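Local structure of Abbfa_003403 (Acinetobacter baumannii, 4ZXH) at residues 427-433 with 856-860; 498-502 with 686-690; 526-530 with 579-583; 900-904 with 962-966; 1147-1151 with 1257-1261. The protein is a four-domain nonribosomal peptide synthetase whose adenylation, condensation, phosphopantetheine-carrier and thioesterase domains probably activate, join and release building blocks of a peptide-like product. All coordinates share one frame; numbering follows the deposited sequence.

Contact 1 (427-433 with 856-860); sequences SAQSAEN and RTDGR
The first two turns of condensation-domain helix 428-447 receive the tip of a beta-hairpin, the turn 856-860 between strands 846-855 and 861-863, where Thr857 faces Gln429, Ser430 and Asn433. Small polar residues suit this helix start. Ser427 is the N-cap: its OG accepts the backbone N of Ser430 at 3.1 Å, satisfying an N-H that has no carbonyl earlier in the helix. The hydroxyl of Ser430, which is bonded to Asp218, lies 3.5 Å from Thr857 OG1.

The branched threonine offers two different surfaces. Its OG1 sits between the backbone N and the carbonyl carbon (chi1 61°), which turns it toward the Gln429 aliphatic stem, with Gln429 CB 3.8 Å from Thr857 OG1. Its methyl CG2 instead meets Asn433, 3.7 Å from ND2, while that amide donates to the carbonyl of Pro806. Gln429 and Thr857 run antiparallel alongside one another. On the turn itself, Gly859 takes up a positive phi (108°) that favours glycine, and Asp858 is bridged to Arg860. Such a hairpin tip against a capped helix N-terminus makes a small polar surface junction between the condensation domain and the adenylation part of the synthetase.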
# COMPACT_ATOMS: atom_id res chain seq x y z
N SER A 427 -14.57 9.43 -4.83
CA SER A 427 -15.16 10.76 -4.75
C SER A 427 -16.68 10.64 -4.65
O SER A 427 -17.24 9.58 -4.92
CB SER A 427 -14.76 11.59 -5.96
OG SER A 427 -15.38 11.08 -7.14
N ALA A 428 -17.35 11.73 -4.27
CA ALA A 428 -18.81 11.72 -4.21
C ALA A 428 -19.36 11.48 -5.59
O ALA A 428 -20.36 10.78 -5.77
CB ALA A 428 -19.34 13.02 -3.64
N GLN A 429 -18.68 12.06 -6.58
CA GLN A 429 -19.11 11.95 -7.97
C GLN A 429 -19.06 10.50 -8.45
O GLN A 429 -19.95 10.06 -9.17
CB GLN A 429 -18.24 12.84 -8.84
CG GLN A 429 -18.97 13.40 -10.04
CD GLN A 429 -18.31 14.66 -10.59
OE1 GLN A 429 -17.26 15.09 -10.10
NE2 GLN A 429 -18.95 15.27 -11.60
N SER A 430 -18.03 9.77 -8.04
CA SER A 430 -17.90 8.35 -8.37
C SER A 430 -18.97 7.50 -7.70
O SER A 430 -19.43 6.50 -8.26
CB SER A 430 -16.53 7.82 -7.97
OG SER A 430 -15.52 8.34 -8.81
N ALA A 431 -19.36 7.87 -6.49
CA ALA A 431 -20.41 7.13 -5.81
C ALA A 431 -21.69 7.30 -6.59
O ALA A 431 -22.39 6.32 -6.87
CB ALA A 431 -20.58 7.60 -4.38
N GLU A 432 -21.99 8.54 -6.97
CA GLU A 432 -23.19 8.84 -7.75
C GLU A 432 -23.19 8.00 -9.02
O GLU A 432 -24.19 7.36 -9.35
CB GLU A 432 -23.30 10.33 -8.05
CG GLU A 432 -24.51 10.71 -8.90
CD GLU A 432 -25.86 10.51 -8.19
OE1 GLU A 432 -25.93 10.59 -6.95
OE2 GLU A 432 -26.86 10.25 -8.90
N ASN A 433 -22.05 7.96 -9.69
CA ASN A 433 -21.87 7.12 -10.87
C ASN A 433 -22.12 5.63 -10.68
O ASN A 433 -22.78 5.02 -11.52
CB ASN A 433 -20.46 7.27 -11.41
CG ASN A 433 -20.38 6.90 -12.85
OD1 ASN A 433 -21.22 7.31 -13.65
ND2 ASN A 433 -19.44 6.01 -13.17
N ARG A 856 -12.79 9.44 -16.47
CA ARG A 856 -13.19 9.78 -15.12
C ARG A 856 -14.64 10.24 -15.09
O ARG A 856 -15.18 10.70 -16.11
CB ARG A 856 -12.27 10.87 -14.55
CG ARG A 856 -10.83 10.41 -14.41
CD ARG A 856 -10.76 9.14 -13.57
NE ARG A 856 -9.40 8.74 -13.22
CZ ARG A 856 -9.13 7.78 -12.33
NH1 ARG A 856 -10.13 7.15 -11.72
NH2 ARG A 856 -7.88 7.47 -12.04
N THR A 857 -15.27 10.08 -13.93
CA THR A 857 -16.63 10.57 -13.70
C THR A 857 -16.65 12.09 -13.89
O THR A 857 -17.65 12.68 -14.29
CB THR A 857 -17.12 10.17 -12.29
OG1 THR A 857 -16.27 10.75 -11.29
CG2 THR A 857 -17.10 8.65 -12.14
N ASP A 858 -15.51 12.69 -13.60
CA ASP A 858 -15.27 14.11 -13.79
C ASP A 858 -15.52 14.57 -15.24
O ASP A 858 -16.07 15.64 -15.47
CB ASP A 858 -13.82 14.42 -13.38
CG ASP A 858 -13.63 15.85 -12.97
OD1 ASP A 858 -14.50 16.68 -13.28
OD2 ASP A 858 -12.60 16.14 -12.32
N GLY A 859 -15.12 13.74 -16.20
CA GLY A 859 -15.08 14.12 -17.60
C GLY A 859 -13.64 14.30 -18.07
O GLY A 859 -13.38 14.58 -19.23
N ARG A 860 -12.72 14.14 -17.13
CA ARG A 860 -11.29 14.23 -17.41
C ARG A 860 -10.77 12.90 -17.91
O ARG A 860 -11.36 11.86 -17.64
CB ARG A 860 -10.52 14.63 -16.15
CG ARG A 860 -10.76 16.05 -15.65
CD ARG A 860 -9.88 16.35 -14.44
NE ARG A 860 -9.99 15.30 -13.43
CZ ARG A 860 -8.95 14.74 -12.81
NH1 ARG A 860 -7.71 15.14 -13.11
NH2 ARG A 860 -9.14 13.80 -11.90

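Contact 2 (498-502 with 686-690); sequences HALTS and GVVHV
Val687 and its neighbours run beside Ala499, Leu500 and Thr501 as a parallel strand pair in the large mixed sheet of the adenylation domain; the two axes are 4.7 Å apart and diverge by only 11°. Gly686 leads in, its carbonyl bonded to the hydroxyl of Tyr509. At Val687 one methyl, CG2, reaches back to the carbonyl O of His498 at 3.6 Å, while the backbone of this residue turns to the other neighbouring strand, 662-665.

Val688 then binds the partner strand through both of its polar backbone atoms: its N donates to Ala499 O at 2.8 Å, and its O accepts from Thr501 N at 3.0 Å. Leu500 lies between these two bonds in register with Val688, so the two side chains stand side by side, and Leu500 CD2 rests 3.6 Å from Val688 CB. Branched aliphatic groups suit this face, where Leu500 also touches Leu512 and Pro545 of helices 509-525 and 543-553. Along its other edge strand 498-501 carries a classic beta bulge, Ala499 and Leu500 both facing Val507.

His689 projects from the opposite face together with Thr501. Its first torsion, with CG swung to the side of the backbone N (chi1 -62°), lays the ring alongside the threonine, ND1 being 3.6 Å from Thr501 CB. The same ring also touches Gln662 and Ile711. Val690, whose side chain touches Pro545, closes the pairing through its backbone: Val690 N donates a weak, bent bond to Thr501 O, 3.0 Å long with 133° at the hydrogen.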
# COMPACT_ATOMS: atom_id res chain seq x y z
N HIS A 498 15.57 40.21 -35.57
CA HIS A 498 16.08 38.87 -35.33
C HIS A 498 15.02 37.79 -35.56
O HIS A 498 13.85 37.98 -35.24
CB HIS A 498 16.62 38.74 -33.91
CG HIS A 498 17.67 39.75 -33.56
ND1 HIS A 498 18.67 40.12 -34.43
CD2 HIS A 498 17.89 40.44 -32.41
CE1 HIS A 498 19.45 41.01 -33.84
NE2 HIS A 498 18.99 41.22 -32.62
N ALA A 499 15.46 36.65 -36.09
CA ALA A 499 14.60 35.51 -36.32
C ALA A 499 15.21 34.24 -35.72
O ALA A 499 14.52 33.47 -35.05
CB ALA A 499 14.35 35.33 -37.81
N LEU A 500 16.50 34.03 -35.96
CA LEU A 500 17.18 32.82 -35.49
C LEU A 500 18.50 33.12 -34.76
O LEU A 500 19.32 33.91 -35.25
CB LEU A 500 17.44 31.88 -36.67
CG LEU A 500 16.18 31.44 -37.41
CD1 LEU A 500 16.52 30.82 -38.76
CD2 LEU A 500 15.38 30.45 -36.58
N THR A 501 18.71 32.51 -33.60
CA THR A 501 19.97 32.64 -32.87
C THR A 501 20.72 31.32 -32.81
O THR A 501 20.27 30.37 -32.18
CB THR A 501 19.78 33.13 -31.44
OG1 THR A 501 19.23 34.45 -31.47
CG2 THR A 501 21.13 33.17 -30.73
N SER A 502 21.88 31.28 -33.46
CA SER A 502 22.66 30.06 -33.56
C SER A 502 23.26 29.67 -32.21
O SER A 502 23.95 30.47 -31.58
CB SER A 502 23.76 30.22 -34.61
OG SER A 502 24.17 28.97 -35.14
N GLY A 686 8.43 36.48 -33.70
CA GLY A 686 9.33 36.27 -32.58
C GLY A 686 10.66 35.64 -32.95
O GLY A 686 11.00 35.55 -34.12
N VAL A 687 11.40 35.20 -31.94
CA VAL A 687 12.74 34.65 -32.14
C VAL A 687 12.87 33.17 -31.76
O VAL A 687 12.43 32.74 -30.69
CB VAL A 687 13.78 35.45 -31.32
CG1 VAL A 687 15.15 34.80 -31.43
CG2 VAL A 687 13.82 36.89 -31.79
N VAL A 688 13.48 32.38 -32.64
CA VAL A 688 13.84 31.01 -32.30
C VAL A 688 15.31 30.94 -31.89
O VAL A 688 16.19 31.22 -32.69
CB VAL A 688 13.59 30.02 -33.47
CG1 VAL A 688 14.21 28.66 -33.14
CG2 VAL A 688 12.11 29.88 -33.78
N HIS A 689 15.56 30.57 -30.63
CA HIS A 689 16.92 30.27 -30.20
C HIS A 689 17.20 28.79 -30.44
O HIS A 689 16.68 27.92 -29.72
CB HIS A 689 17.11 30.64 -28.73
CG HIS A 689 16.93 32.10 -28.46
ND1 HIS A 689 17.99 32.96 -28.30
CD2 HIS A 689 15.81 32.85 -28.34
CE1 HIS A 689 17.53 34.18 -28.09
NE2 HIS A 689 16.21 34.14 -28.11
N VAL A 690 17.98 28.49 -31.47
CA VAL A 690 18.37 27.11 -31.72
C VAL A 690 19.48 26.71 -30.76
O VAL A 690 20.62 27.18 -30.86
CB VAL A 690 18.81 26.89 -33.17
CG1 VAL A 690 19.17 25.44 -33.38
CG2 VAL A 690 17.71 27.29 -34.12

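Contact 3 (526-530 with 579-583); sequences HGITQ and PKVIL
Ile528 and Lys580 make a contact with two unlike halves, one buried and apolar, the other polar and at the surface. On the inner side the tip of Ile528 does the work. Its CG1 is turned beside the backbone N (chi1 -61°) and a further bend at chi2 carries CD1 over to Val581, where it lies 3.8 Å from Val581 CG1. The two side chains cross at about a right angle. A branched aliphatic residue suits each of these positions, since both are buried against Val534 of the adjacent strand 533-537 in the parallel sheet.

Lys580 belongs to both halves. Its methylene CG packs 3.5 Å from Ile528 CD1, and bends at chi2 and chi4 then lead the ammonium group outward. Across the two segments the polar link is loose, NZ giving Gly527 O a weak hydrogen bond of 3.3 Å. What positions NZ is a salt bridge to the carboxylate of Asp532, which also accepts from the backbone N of Thr529. Exposed Thr529 comes no closer to NZ than 4.4 Å, from CG2. A lysine fits because its stem can join the apolar layer while its charge stays near solvent.

Gly527, at a phi of 108°, is the C-prime residue of a Schellman motif ending helix 509-525. This helix stop, followed by a loop into a central parallel strand, is typical of the alternating alpha/beta architecture of adenylating enzymes.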
# COMPACT_ATOMS: atom_id res chain seq x y z
N HIS A 526 18.99 20.52 -58.46
CA HIS A 526 19.67 19.24 -58.40
C HIS A 526 18.71 18.08 -58.27
O HIS A 526 19.06 17.04 -57.71
CB HIS A 526 20.67 19.24 -57.25
CG HIS A 526 21.71 20.29 -57.41
ND1 HIS A 526 21.56 21.55 -56.88
CD2 HIS A 526 22.85 20.31 -58.13
CE1 HIS A 526 22.60 22.29 -57.22
NE2 HIS A 526 23.39 21.57 -57.99
N GLY A 527 17.50 18.25 -58.80
CA GLY A 527 16.64 17.13 -59.10
C GLY A 527 15.45 16.94 -58.19
O GLY A 527 14.64 16.05 -58.43
N ILE A 528 15.32 17.76 -57.16
CA ILE A 528 14.20 17.63 -56.22
C ILE A 528 12.91 18.22 -56.76
O ILE A 528 12.82 19.40 -57.07
CB ILE A 528 14.50 18.29 -54.87
CG1 ILE A 528 15.71 17.62 -54.22
CG2 ILE A 528 13.31 18.14 -53.94
CD1 ILE A 528 15.61 16.14 -54.22
N THR A 529 11.91 17.35 -56.87
CA THR A 529 10.63 17.70 -57.48
C THR A 529 9.57 17.54 -56.40
O THR A 529 9.81 16.89 -55.40
CB THR A 529 10.31 16.79 -58.69
OG1 THR A 529 9.68 15.57 -58.24
CG2 THR A 529 11.58 16.42 -59.45
N GLN A 530 8.39 18.13 -56.61
CA GLN A 530 7.30 18.00 -55.66
C GLN A 530 7.03 16.53 -55.30
O GLN A 530 7.04 15.65 -56.17
CB GLN A 530 6.03 18.66 -56.20
CG GLN A 530 4.86 18.58 -55.23
CD GLN A 530 3.68 19.43 -55.67
OE1 GLN A 530 3.77 20.16 -56.66
NE2 GLN A 530 2.57 19.33 -54.93
N PRO A 579 14.84 7.76 -49.75
CA PRO A 579 14.87 9.19 -50.07
C PRO A 579 15.61 9.53 -51.36
O PRO A 579 16.55 8.83 -51.76
CB PRO A 579 15.59 9.80 -48.86
CG PRO A 579 16.48 8.71 -48.37
CD PRO A 579 15.85 7.40 -48.74
N LYS A 580 15.18 10.61 -52.00
CA LYS A 580 15.77 11.06 -53.25
C LYS A 580 17.20 11.49 -53.03
O LYS A 580 18.07 11.24 -53.86
CB LYS A 580 14.97 12.23 -53.83
CG LYS A 580 15.47 12.74 -55.16
CD LYS A 580 15.19 11.74 -56.26
CE LYS A 580 15.04 12.40 -57.63
NZ LYS A 580 13.65 12.92 -57.85
N VAL A 581 17.43 12.16 -51.90
CA VAL A 581 18.71 12.78 -51.60
C VAL A 581 18.82 12.90 -50.08
O VAL A 581 17.81 12.83 -49.39
CB VAL A 581 18.85 14.18 -52.27
CG1 VAL A 581 18.12 15.24 -51.47
CG2 VAL A 581 20.30 14.56 -52.42
N ILE A 582 20.04 13.04 -49.58
CA ILE A 582 20.26 13.36 -48.16
C ILE A 582 20.91 14.73 -48.07
O ILE A 582 22.02 14.93 -48.58
CB ILE A 582 21.17 12.31 -47.46
CG1 ILE A 582 20.47 10.95 -47.36
CG2 ILE A 582 21.61 12.81 -46.09
CD1 ILE A 582 21.42 9.82 -47.02
N LEU A 583 20.21 15.69 -47.47
CA LEU A 583 20.73 17.05 -47.35
C LEU A 583 21.45 17.14 -46.03
O LEU A 583 20.85 16.98 -44.97
CB LEU A 583 19.60 18.10 -47.44
CG LEU A 583 19.95 19.59 -47.32
CD1 LEU A 583 20.69 20.17 -48.52
CD2 LEU A 583 18.70 20.40 -47.01

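Contact 4 (900-904 with 962-966); sequences VKTTG and EPIFE
Lys901 reaches across to Glu962 and Pro963, while Thr903, two residues further along the same side of the strand, meets Phe965; the alternation of the strand brings both side chains to the segment 962-966. The lysine is folded rather than extended. Its CG stands opposite the carbonyl carbon about the first bond (chi1 -64°) and the chain bends again at chi2, which takes the aliphatic stem slantwise across the proline ring, with Lys901 CG 3.9 Å from Pro963 CG. Beyond that bend the chain runs straight to the ammonium group, whose NZ forms a salt bridge with Glu962 OE1 at 3.3 Å; as a hydrogen bond it is weak. Glu962 is bent in the same way, at chi2 (-59°), curling its carboxylate back to the lysine, and the two side chains cross at about a right angle. Long, flexible charged residues suit such an exposed margin, since their stems pack while their ends pair at the surface.

Phe965 is held at its rim and on one face. Lys901 CB approaches the ring edge near its plane, 4.2 Å from Phe965 CE2. Pro963, two residues earlier, places its CB over one face, displaced toward the rim. Thr903 comes in obliquely, with its OG1 beside Phe965 CD2 and CE2.

The segment belongs to the linker leading to carrier helix 977-990. It lies along the C-terminal adenylation subdomain, Pro963 touching Val911 and Ile942 and Phe965 touching Lys909, Val911 and Ala940, across strands 893-903, 907-916 and 940-943.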
# COMPACT_ATOMS: atom_id res chain seq x y z
N VAL A 900 6.87 -4.24 -13.29
CA VAL A 900 6.48 -5.60 -12.97
C VAL A 900 7.35 -6.54 -13.80
O VAL A 900 7.51 -6.32 -15.00
CB VAL A 900 4.98 -5.85 -13.24
CG1 VAL A 900 4.63 -7.31 -13.00
CG2 VAL A 900 4.12 -4.93 -12.38
N LYS A 901 7.92 -7.57 -13.17
CA LYS A 901 8.69 -8.59 -13.89
C LYS A 901 8.19 -9.99 -13.56
O LYS A 901 7.60 -10.21 -12.50
CB LYS A 901 10.18 -8.49 -13.56
CG LYS A 901 10.85 -7.20 -13.99
CD LYS A 901 11.03 -7.08 -15.50
CE LYS A 901 11.75 -5.78 -15.83
NZ LYS A 901 12.04 -5.61 -17.28
N THR A 902 8.44 -10.94 -14.47
CA THR A 902 8.01 -12.32 -14.29
C THR A 902 9.11 -13.18 -13.65
O THR A 902 10.29 -12.89 -13.82
CB THR A 902 7.58 -12.92 -15.65
OG1 THR A 902 6.60 -12.07 -16.25
CG2 THR A 902 7.00 -14.32 -15.49
N THR A 903 8.72 -14.22 -12.90
CA THR A 903 9.67 -15.04 -12.12
C THR A 903 9.26 -16.49 -11.92
O THR A 903 8.12 -16.77 -11.57
CB THR A 903 9.88 -14.43 -10.73
OG1 THR A 903 10.44 -13.13 -10.87
CG2 THR A 903 10.80 -15.30 -9.88
N GLY A 904 10.21 -17.41 -12.11
CA GLY A 904 9.99 -18.82 -11.86
C GLY A 904 8.85 -19.37 -12.68
O GLY A 904 8.98 -19.56 -13.90
N GLU A 962 17.55 -6.66 -15.91
CA GLU A 962 16.60 -7.57 -15.28
C GLU A 962 17.02 -7.77 -13.84
O GLU A 962 18.22 -7.79 -13.53
CB GLU A 962 16.51 -8.90 -16.03
CG GLU A 962 16.18 -8.76 -17.52
CD GLU A 962 14.84 -8.06 -17.80
OE1 GLU A 962 13.83 -8.36 -17.11
OE2 GLU A 962 14.80 -7.21 -18.72
N PRO A 963 16.04 -7.86 -12.94
CA PRO A 963 16.30 -8.11 -11.52
C PRO A 963 16.57 -9.59 -11.26
O PRO A 963 16.04 -10.43 -11.97
CB PRO A 963 14.99 -7.68 -10.84
CG PRO A 963 13.97 -7.99 -11.86
CD PRO A 963 14.60 -7.65 -13.19
N ILE A 964 17.39 -9.87 -10.26
CA ILE A 964 17.52 -11.20 -9.71
C ILE A 964 16.86 -11.25 -8.32
O ILE A 964 17.43 -10.80 -7.33
CB ILE A 964 18.98 -11.60 -9.62
CG1 ILE A 964 19.61 -11.53 -11.01
CG2 ILE A 964 19.11 -12.96 -9.03
CD1 ILE A 964 21.11 -11.76 -10.99
N PHE A 965 15.65 -11.78 -8.25
CA PHE A 965 14.91 -11.81 -6.98
C PHE A 965 15.44 -12.79 -5.93
O PHE A 965 15.74 -13.94 -6.25
CB PHE A 965 13.44 -12.16 -7.24
CG PHE A 965 12.69 -11.12 -8.00
CD1 PHE A 965 12.28 -9.94 -7.39
CD2 PHE A 965 12.38 -11.32 -9.34
CE1 PHE A 965 11.57 -8.98 -8.11
CE2 PHE A 965 11.67 -10.36 -10.05
CZ PHE A 965 11.26 -9.20 -9.44
N GLU A 966 15.53 -12.32 -4.68
CA GLU A 966 15.67 -13.20 -3.52
C GLU A 966 14.51 -14.20 -3.49
O GLU A 966 13.34 -13.80 -3.57
CB GLU A 966 15.69 -12.40 -2.21
CG GLU A 966 17.00 -11.67 -1.90
CD GLU A 966 16.97 -10.92 -0.55
OE1 GLU A 966 16.39 -11.45 0.42
OE2 GLU A 966 17.55 -9.81 -0.46

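Contact 5 (1147-1151 with 1257-1261); sequences SRQLR and PEDFP
The ring of Phe1260 and the guanidinium of Arg1151 lie against each other with their planes 25° apart. Phe1260 CE1 stands over the centre of one guanidinium face. The ring in turn carries Ser1147 CB over one of its own faces, a CH-pi contact 3.7 Å from the centroid, and has Arg1151 CG at its edge, 3.5 Å from CE1. A small serine suits the spot because it brings the helix backbone close: Phe1260 CZ lies 3.5 Å from Arg1148 N.

At the guanidinium edge, Arg1151 NH2 donates to Asp1259 O (3.3 Å, 152° at the hydrogen), in the carbonyl plane. NH1 forms a longer salt bridge of 3.6 Å with Glu1258 OE2. Bond and ring together probably fix the rotation of the group, which is delivered by a bend at chi2 (-84°). Glu1258 extends the other way, its OE1 beside the methylenes of Arg1148, whose own guanidinium leads off to Glu1145.

The loop thus fastens helix 1138-1152 of the alpha/beta-hydrolase-type thioesterase just before strand 1262-1267 begins; Ser1147 and Phe1260 both rest on Ile1160 of the adjoining strand 1157-1163.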
# COMPACT_ATOMS: atom_id res chain seq x y z
N SER A 1147 23.95 -23.11 44.41
CA SER A 1147 23.73 -24.34 45.18
C SER A 1147 24.29 -24.22 46.58
O SER A 1147 23.63 -24.59 47.54
CB SER A 1147 24.36 -25.54 44.50
OG SER A 1147 23.92 -25.65 43.16
N ARG A 1148 25.52 -23.71 46.68
CA ARG A 1148 26.22 -23.58 47.95
C ARG A 1148 25.40 -22.76 48.93
O ARG A 1148 25.39 -23.05 50.14
CB ARG A 1148 27.61 -22.96 47.76
CG ARG A 1148 28.56 -23.18 48.95
CD ARG A 1148 29.85 -22.34 48.89
NE ARG A 1148 29.58 -20.91 49.01
CZ ARG A 1148 29.28 -20.29 50.15
NH1 ARG A 1148 29.21 -20.98 51.29
NH2 ARG A 1148 29.05 -18.98 50.16
N GLN A 1149 24.71 -21.74 48.42
CA GLN A 1149 23.91 -20.86 49.27
C GLN A 1149 22.54 -21.47 49.63
O GLN A 1149 22.08 -21.31 50.76
CB GLN A 1149 23.71 -19.50 48.61
CG GLN A 1149 24.98 -18.70 48.42
CD GLN A 1149 24.71 -17.23 48.13
OE1 GLN A 1149 23.61 -16.74 48.35
NE2 GLN A 1149 25.73 -16.52 47.65
N LEU A 1150 21.91 -22.16 48.68
CA LEU A 1150 20.61 -22.79 48.91
C LEU A 1150 20.70 -23.83 50.04
O LEU A 1150 19.78 -23.94 50.85
CB LEU A 1150 20.06 -23.43 47.63
CG LEU A 1150 19.65 -22.49 46.48
CD1 LEU A 1150 19.27 -23.27 45.21
CD2 LEU A 1150 18.54 -21.53 46.87
N ARG A 1151 21.80 -24.58 50.09
CA ARG A 1151 22.11 -25.42 51.25
C ARG A 1151 22.09 -24.64 52.56
O ARG A 1151 21.44 -25.04 53.54
CB ARG A 1151 23.49 -26.07 51.09
CG ARG A 1151 23.54 -27.24 50.15
CD ARG A 1151 23.11 -28.54 50.82
NE ARG A 1151 23.22 -29.67 49.90
CZ ARG A 1151 24.36 -30.27 49.57
NH1 ARG A 1151 25.52 -29.86 50.09
NH2 ARG A 1151 24.35 -31.29 48.72
N PRO A 1257 36.06 -27.17 48.60
CA PRO A 1257 35.34 -28.32 48.04
C PRO A 1257 34.00 -28.59 48.72
O PRO A 1257 33.89 -28.46 49.93
CB PRO A 1257 36.31 -29.48 48.26
CG PRO A 1257 37.67 -28.83 48.24
CD PRO A 1257 37.46 -27.51 48.93
N GLU A 1258 33.00 -28.95 47.92
CA GLU A 1258 31.67 -29.27 48.43
C GLU A 1258 30.93 -30.16 47.43
O GLU A 1258 30.93 -29.88 46.24
CB GLU A 1258 30.85 -28.00 48.71
CG GLU A 1258 29.52 -28.29 49.39
CD GLU A 1258 28.90 -27.05 50.02
OE1 GLU A 1258 29.53 -25.97 49.93
OE2 GLU A 1258 27.81 -27.17 50.63
N ASP A 1259 30.32 -31.24 47.92
CA ASP A 1259 29.67 -32.19 47.02
C ASP A 1259 28.22 -31.85 46.72
O ASP A 1259 27.40 -31.71 47.62
CB ASP A 1259 29.75 -33.61 47.59
CG ASP A 1259 31.12 -34.23 47.39
OD1 ASP A 1259 32.04 -33.53 46.91
OD2 ASP A 1259 31.26 -35.44 47.71
N PHE A 1260 27.93 -31.70 45.44
CA PHE A 1260 26.58 -31.57 44.95
C PHE A 1260 26.39 -32.62 43.87
O PHE A 1260 27.36 -33.02 43.23
CB PHE A 1260 26.32 -30.17 44.38
CG PHE A 1260 26.32 -29.10 45.41
CD1 PHE A 1260 25.17 -28.83 46.15
CD2 PHE A 1260 27.44 -28.32 45.63
CE1 PHE A 1260 25.15 -27.83 47.10
CE2 PHE A 1260 27.43 -27.31 46.58
CZ PHE A 1260 26.29 -27.07 47.32
N PRO A 1261 25.15 -33.09 43.66
CA PRO A 1261 24.95 -34.00 42.53
C PRO A 1261 25.10 -33.25 41.21
O PRO A 1261 24.32 -32.35 40.90
CB PRO A 1261 23.52 -34.50 42.75
CG PRO A 1261 22.85 -33.40 43.49
CD PRO A 1261 23.89 -32.73 44.33

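Following the chain from the N terminus, contact 1 opens first, at the last long helix of the condensation domain, and closes more than 400 residues later at a hairpin beyond most of the adenylation domain. Inside that loop sits contact 2, and inside contact 2 sits contact 3, a threefold nesting with none crossing. Contacts 2 and 3 belong to different sheets of the adenylation domain, their centres 27 Å apart. Contact 4 follows in series, binding the C-terminal adenylation subdomain to the linker ahead of the carrier domain. Contact 5 closes a loop within the thioesterase domain, its centre about 110 Å from that of contact 3.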